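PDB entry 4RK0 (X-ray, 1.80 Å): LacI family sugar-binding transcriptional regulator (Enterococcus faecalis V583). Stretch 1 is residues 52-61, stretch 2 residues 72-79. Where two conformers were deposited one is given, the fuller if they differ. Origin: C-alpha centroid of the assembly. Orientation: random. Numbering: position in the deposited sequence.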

ATOM      1  N   GLU A  52      21.680   8.875  -9.691  1.00 46.45           N
ATOM      2  CA  GLU A  52      22.421   7.633  -9.861  1.00 38.66           C
ATOM      3  C   GLU A  52      22.300   6.715  -8.652  1.00 39.40           C
ATOM      4  O   GLU A  52      23.177   5.919  -8.391  1.00 37.81           O
ATOM      5  CB  GLU A  52      23.877   7.924 -10.191  1.00 36.05           C
ATOM      6  CG  GLU A  52      24.029   8.674 -11.497  1.00 50.70           C
ATOM      7  CD  GLU A  52      25.439   9.148 -11.708  1.00 43.45           C
ATOM      8  OE1 GLU A  52      26.355   8.294 -11.701  1.00 28.98           O
ATOM      9  OE2 GLU A  52      25.614  10.377 -11.830  1.00 32.42           O
ATOM     10  N   HIS A  53      21.193   6.845  -7.944  1.00 34.64           N
ATOM     11  CA  HIS A  53      20.792   5.930  -6.898  1.00 37.77           C
ATOM     12  C   HIS A  53      21.866   5.801  -5.843  1.00 38.39           C
ATOM     13  O   HIS A  53      22.275   4.701  -5.505  1.00 43.28           O
ATOM     14  CB  HIS A  53      20.411   4.562  -7.497  1.00 36.31           C
ATOM     15  CG  HIS A  53      19.513   4.652  -8.687  1.00 55.29           C
ATOM     16  ND1 HIS A  53      18.274   5.263  -8.638  1.00 75.49           N
ATOM     17  CD2 HIS A  53      19.675   4.221  -9.961  1.00 80.27           C
ATOM     18  CE1 HIS A  53      17.714   5.200  -9.834  1.00 54.82           C
ATOM     19  NE2 HIS A  53      18.542   4.576 -10.655  1.00100.46           N
ATOM     20  N   GLU A  54      22.289   6.945  -5.308  1.00 33.69           N
ATOM     21  CA  GLU A  54      23.370   7.025  -4.340  1.00 35.31           C
ATOM     22  C   GLU A  54      23.036   6.260  -3.065  1.00 45.91           C
ATOM     23  O   GLU A  54      23.894   5.650  -2.423  1.00 39.21           O
ATOM     24  CB  GLU A  54      23.664   8.492  -3.976  1.00 35.92           C
ATOM     25  CG  GLU A  54      24.152   9.351  -5.127  1.00 35.25           C
ATOM     26  CD  GLU A  54      24.278  10.804  -4.735  1.00 46.65           C
ATOM     27  OE1 GLU A  54      24.542  11.097  -3.546  1.00 42.49           O
ATOM     28  OE2 GLU A  54      24.101  11.656  -5.623  1.00 35.66           O
ATOM     29  N   TYR A  55      21.776   6.308  -2.675  1.00 35.68           N
ATOM     30  CA  TYR A  55      21.377   5.633  -1.459  1.00 42.11           C
ATOM     31  C   TYR A  55      21.400   4.127  -1.635  1.00 32.78           C
ATOM     32  O   TYR A  55      21.842   3.393  -0.724  1.00 37.32           O
ATOM     33  CB  TYR A  55      19.980   6.053  -1.037  1.00 44.38           C
ATOM     34  CG  TYR A  55      19.580   5.414   0.253  1.00 23.68           C
ATOM     35  CD1 TYR A  55      20.081   5.907   1.462  1.00 31.31           C
ATOM     36  CD2 TYR A  55      18.726   4.312   0.285  1.00 41.17           C
ATOM     37  CE1 TYR A  55      19.711   5.339   2.666  1.00 41.97           C
ATOM     38  CE2 TYR A  55      18.366   3.726   1.490  1.00 34.67           C
ATOM     39  CZ  TYR A  55      18.863   4.246   2.678  1.00 40.99           C
ATOM     40  OH  TYR A  55      18.525   3.716   3.906  1.00 34.71           O
ATOM     41  N   LEU A  56      20.920   3.663  -2.784  1.00 28.68           N
ATOM     42  CA  LEU A  56      20.970   2.253  -3.116  1.00 35.13           C
ATOM     43  C   LEU A  56      22.395   1.741  -3.134  1.00 55.12           C
ATOM     44  O   LEU A  56      22.675   0.730  -2.520  1.00 33.41           O
ATOM     45  CB  LEU A  56      20.325   1.947  -4.476  1.00 37.09           C
ATOM     46  CG  LEU A  56      18.853   1.518  -4.510  1.00 54.22           C
ATOM     47  CD1 LEU A  56      17.954   2.482  -3.760  1.00 60.82           C
ATOM     48  CD2 LEU A  56      18.388   1.372  -5.948  1.00 40.19           C
ATOM     49  N   THR A  57      23.291   2.432  -3.842  1.00 34.11           N
ATOM     50  CA  THR A  57      24.692   1.988  -3.917  1.00 31.39           C
ATOM     51  C   THR A  57      25.354   1.964  -2.543  1.00 33.52           C
ATOM     52  O   THR A  57      26.179   1.096  -2.267  1.00 47.06           O
ATOM     53  CB  THR A  57      25.516   2.849  -4.930  1.00 42.53           C
ATOM     54  OG1 THR A  57      25.352   4.244  -4.644  1.00 63.68           O
ATOM     55  CG2 THR A  57      25.058   2.578  -6.331  1.00 41.97           C
ATOM     56  N   GLU A  58      24.984   2.877  -1.659  1.00 30.96           N
ATOM     57  CA  GLU A  58      25.535   2.874  -0.311  1.00 33.84           C
ATOM     58  C   GLU A  58      24.886   1.801   0.567  1.00 49.04           C
ATOM     59  O   GLU A  58      25.524   1.224   1.449  1.00 35.04           O
ATOM     60  CB  GLU A  58      25.360   4.244   0.330  1.00 45.50           C
ATOM     61  CG  GLU A  58      26.487   4.654   1.261  1.00106.60           C
ATOM     62  CD  GLU A  58      26.767   6.142   1.193  1.00132.23           C
ATOM     63  OE1 GLU A  58      25.799   6.929   1.112  1.00120.05           O
ATOM     64  OE2 GLU A  58      27.955   6.525   1.216  1.00109.76           O
ATOM     65  N   LEU A  59      23.613   1.523   0.324  1.00 39.08           N
ATOM     66  CA  LEU A  59      22.932   0.502   1.102  1.00 36.03           C
ATOM     67  C   LEU A  59      23.455  -0.881   0.749  1.00 39.81           C
ATOM     68  O   LEU A  59      23.776  -1.693   1.643  1.00 36.20           O
ATOM     69  CB  LEU A  59      21.427   0.606   0.939  1.00 42.06           C
ATOM     70  CG  LEU A  59      20.649  -0.409   1.792  1.00 51.32           C
ATOM     71  CD1 LEU A  59      20.565   0.024   3.246  1.00 80.34           C
ATOM     72  CD2 LEU A  59      19.268  -0.564   1.225  1.00 65.19           C
ATOM     73  N   ILE A  60      23.584  -1.166  -0.539  1.00 34.77           N
ATOM     74  CA  ILE A  60      24.060  -2.473  -0.958  1.00 43.84           C
ATOM     75  C   ILE A  60      25.472  -2.766  -0.405  1.00 56.96           C
ATOM     76  O   ILE A  60      25.874  -3.912  -0.391  1.00 38.46           O
ATOM     77  CB  ILE A  60      23.964  -2.663  -2.503  1.00 28.74           C
ATOM     78  CG1 ILE A  60      23.877  -4.137  -2.899  1.00 38.73           C
ATOM     79  CG2 ILE A  60      25.121  -2.003  -3.269  1.00 39.48           C
ATOM     80  CD1 ILE A  60      22.491  -4.706  -2.785  1.00 60.85           C
ATOM     81  N   ARG A  61      26.192  -1.754   0.099  1.00 41.08           N
ATOM     82  CA  ARG A  61      27.532  -1.962   0.665  1.00 47.38           C
ATOM     83  C   ARG A  61      27.559  -2.102   2.209  1.00 44.25           C
ATOM     84  O   ARG A  61      28.638  -2.185   2.791  1.00 48.57           O
ATOM     85  CB  ARG A  61      28.457  -0.811   0.249  1.00 38.00           C
ATOM     86  CG  ARG A  61      28.776  -0.781  -1.223  1.00 42.73           C
ATOM     87  CD  ARG A  61      29.490   0.505  -1.619  1.00 60.07           C
ATOM     88  NE  ARG A  61      30.176   0.345  -2.904  1.00 58.84           N
ATOM     89  CZ  ARG A  61      29.584   0.335  -4.097  1.00 86.71           C
ATOM     90  NH1 ARG A  61      30.326   0.174  -5.189  1.00 62.67           N
ATOM     91  NH2 ARG A  61      28.261   0.479  -4.214  1.00 57.51           N
TER
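Stretch 2 72-79: SEISNQTI

Stretch 2 packs on one side of a helix as a side-chain contact, apolar along most of its length and polar at one end, with no hydrogen bond crossing between the two. H53 takes the N-cap position, right before the helix that begins at E54, and the contact residues H53, L56 and I60 recur every three or four positions, so that all three send CA-to-CB toward stretch 2. The two chains run in the same general sense: H53 lies nearest E73, L56 nearest I74 and I60 nearest I79, with CA separations of 7.5 to 8.1 Å that leave room for side chains between the backbones.

E73 and I74 lie in the loop before the second helix; E73 has helix-like backbone angles and I74 is extended. E73 lays its chain over one face of the H53 ring, its CG 4.2 Å from the ring centroid in a CH-pi contact, and its OE1 reaches 3.4 Å from L56 CD2. I74 leaves its backbone sideways, yet its end turns in: CD1 is 4.1 Å from L56 CB, and CG2 is 4.0 Å from I60 CD1. One isoleucine thus touches both L56 and I60, four residues apart. S75 then caps the next helix, its OG accepting from T78 N at 2.8 Å, and T78 returns to the contact with CG2 3.5 Å from I60 CG2.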

ATOM      1  N   SER A  72      15.555  -3.718 -10.462  1.00 30.65           N
ATOM      2  CA  SER A  72      16.593  -3.776 -11.516  1.00 37.57           C
ATOM      3  C   SER A  72      17.634  -2.651 -11.428  1.00 40.22           C
ATOM      4  O   SER A  72      18.583  -2.655 -12.195  1.00 39.12           O
ATOM      5  CB  SER A  72      15.941  -3.711 -12.905  1.00 45.01           C
ATOM      6  OG  SER A  72      15.152  -2.535 -12.984  1.00 35.81           O
ATOM      7  N   GLU A  73      17.441  -1.708 -10.508  1.00 32.02           N
ATOM      8  CA  GLU A  73      18.384  -0.629 -10.197  1.00 39.14           C
ATOM      9  C   GLU A  73      19.653  -1.118  -9.498  1.00 38.38           C
ATOM     10  O   GLU A  73      20.647  -0.415  -9.493  1.00 44.04           O
ATOM     11  CB  GLU A  73      17.700   0.493  -9.390  1.00 34.60           C
ATOM     12  CG  GLU A  73      16.638   1.225 -10.222  1.00 46.97           C
ATOM     13  CD  GLU A  73      16.008   2.415  -9.513  1.00 44.60           C
ATOM     14  OE1 GLU A  73      16.451   2.780  -8.392  1.00 62.07           O
ATOM     15  OE2 GLU A  73      15.082   3.013 -10.099  1.00 71.96           O
ATOM     16  N   ILE A  74      19.650  -2.337  -8.956  1.00 30.64           N
ATOM     17  CA  ILE A  74      20.904  -2.949  -8.500  1.00 41.24           C
ATOM     18  C   ILE A  74      21.493  -3.769  -9.645  1.00 29.07           C
ATOM     19  O   ILE A  74      20.852  -4.687 -10.165  1.00 39.66           O
ATOM     20  CB  ILE A  74      20.687  -3.811  -7.255  1.00 47.34           C
ATOM     21  CG1 ILE A  74      20.024  -2.991  -6.140  1.00 37.99           C
ATOM     22  CG2 ILE A  74      22.009  -4.390  -6.780  1.00 40.53           C
ATOM     23  CD1 ILE A  74      20.909  -1.943  -5.481  1.00 42.03           C
ATOM     24  N   SER A  75      22.711  -3.414 -10.092  1.00 30.11           N
ATOM     25  CA  SER A  75      23.260  -4.034 -11.277  1.00 40.54           C
ATOM     26  C   SER A  75      23.981  -5.313 -10.892  1.00 35.86           C
ATOM     27  O   SER A  75      24.447  -5.452  -9.765  1.00 40.00           O
ATOM     28  CB  SER A  75      24.258  -3.089 -11.982  1.00 40.91           C
ATOM     29  OG  SER A  75      25.426  -2.941 -11.185  1.00 41.90           O
ATOM     30  N   ASN A  76      24.057  -6.223 -11.850  1.00 36.57           N
ATOM     31  CA  ASN A  76      24.866  -7.433 -11.746  1.00 45.82           C
ATOM     32  C   ASN A  76      26.322  -7.116 -11.437  1.00 44.59           C
ATOM     33  O   ASN A  76      26.931  -7.808 -10.633  1.00 42.96           O
ATOM     34  CB  ASN A  76      24.744  -8.282 -13.017  1.00 43.89           C
ATOM     35  CG  ASN A  76      23.360  -8.896 -13.180  1.00109.65           C
ATOM     36  OD1 ASN A  76      22.620  -9.034 -12.206  1.00 50.84           O
ATOM     37  ND2 ASN A  76      23.001  -9.261 -14.410  1.00 65.65           N
ATOM     38  N   GLN A  77      26.863  -6.051 -12.027  1.00 55.05           N
ATOM     39  CA  GLN A  77      28.227  -5.620 -11.718  0.50 46.00           C
ATOM     40  C   GLN A  77      28.321  -5.217 -10.254  1.00 46.08           C
ATOM     41  O   GLN A  77      29.210  -5.649  -9.546  1.00 43.83           O
ATOM     42  CB  GLN A  77      28.654  -4.457 -12.616  0.50 71.92           C
ATOM     43  CG  GLN A  77      30.004  -3.848 -12.258  0.50 56.24           C
ATOM     44  CD  GLN A  77      30.625  -3.106 -13.422  0.50 63.38           C
ATOM     45  OE1 GLN A  77      30.719  -3.640 -14.530  0.50 48.69           O
ATOM     46  NE2 GLN A  77      31.058  -1.872 -13.180  0.50 37.36           N
ATOM     47  N   THR A  78      27.385  -4.391  -9.791  1.00 41.90           N
ATOM     48  CA  THR A  78      27.388  -4.004  -8.372  1.00 44.79           C
ATOM     49  C   THR A  78      27.320  -5.224  -7.452  1.00 41.52           C
ATOM     50  O   THR A  78      27.971  -5.271  -6.413  1.00 43.69           O
ATOM     51  CB  THR A  78      26.217  -3.064  -8.030  1.00 41.13           C
ATOM     52  OG1 THR A  78      26.404  -1.822  -8.713  1.00 45.37           O
ATOM     53  CG2 THR A  78      26.137  -2.795  -6.527  1.00 44.71           C
ATOM     54  N   ILE A  79      26.503  -6.200  -7.827  1.00 37.28           N
ATOM     55  CA  ILE A  79      26.302  -7.363  -6.982  1.00 47.68           C
ATOM     56  C   ILE A  79      27.616  -8.165  -6.848  1.00 53.22           C
ATOM     57  O   ILE A  79      28.027  -8.549  -5.742  1.00 48.39           O
ATOM     58  CB  ILE A  79      25.140  -8.220  -7.532  1.00 40.34           C
ATOM     59  CG1 ILE A  79      23.807  -7.556  -7.147  1.00 36.56           C
ATOM     60  CG2 ILE A  79      25.205  -9.645  -7.002  1.00 47.36           C
ATOM     61  CD1 ILE A  79      22.597  -8.151  -7.842  1.00 39.86           C
TER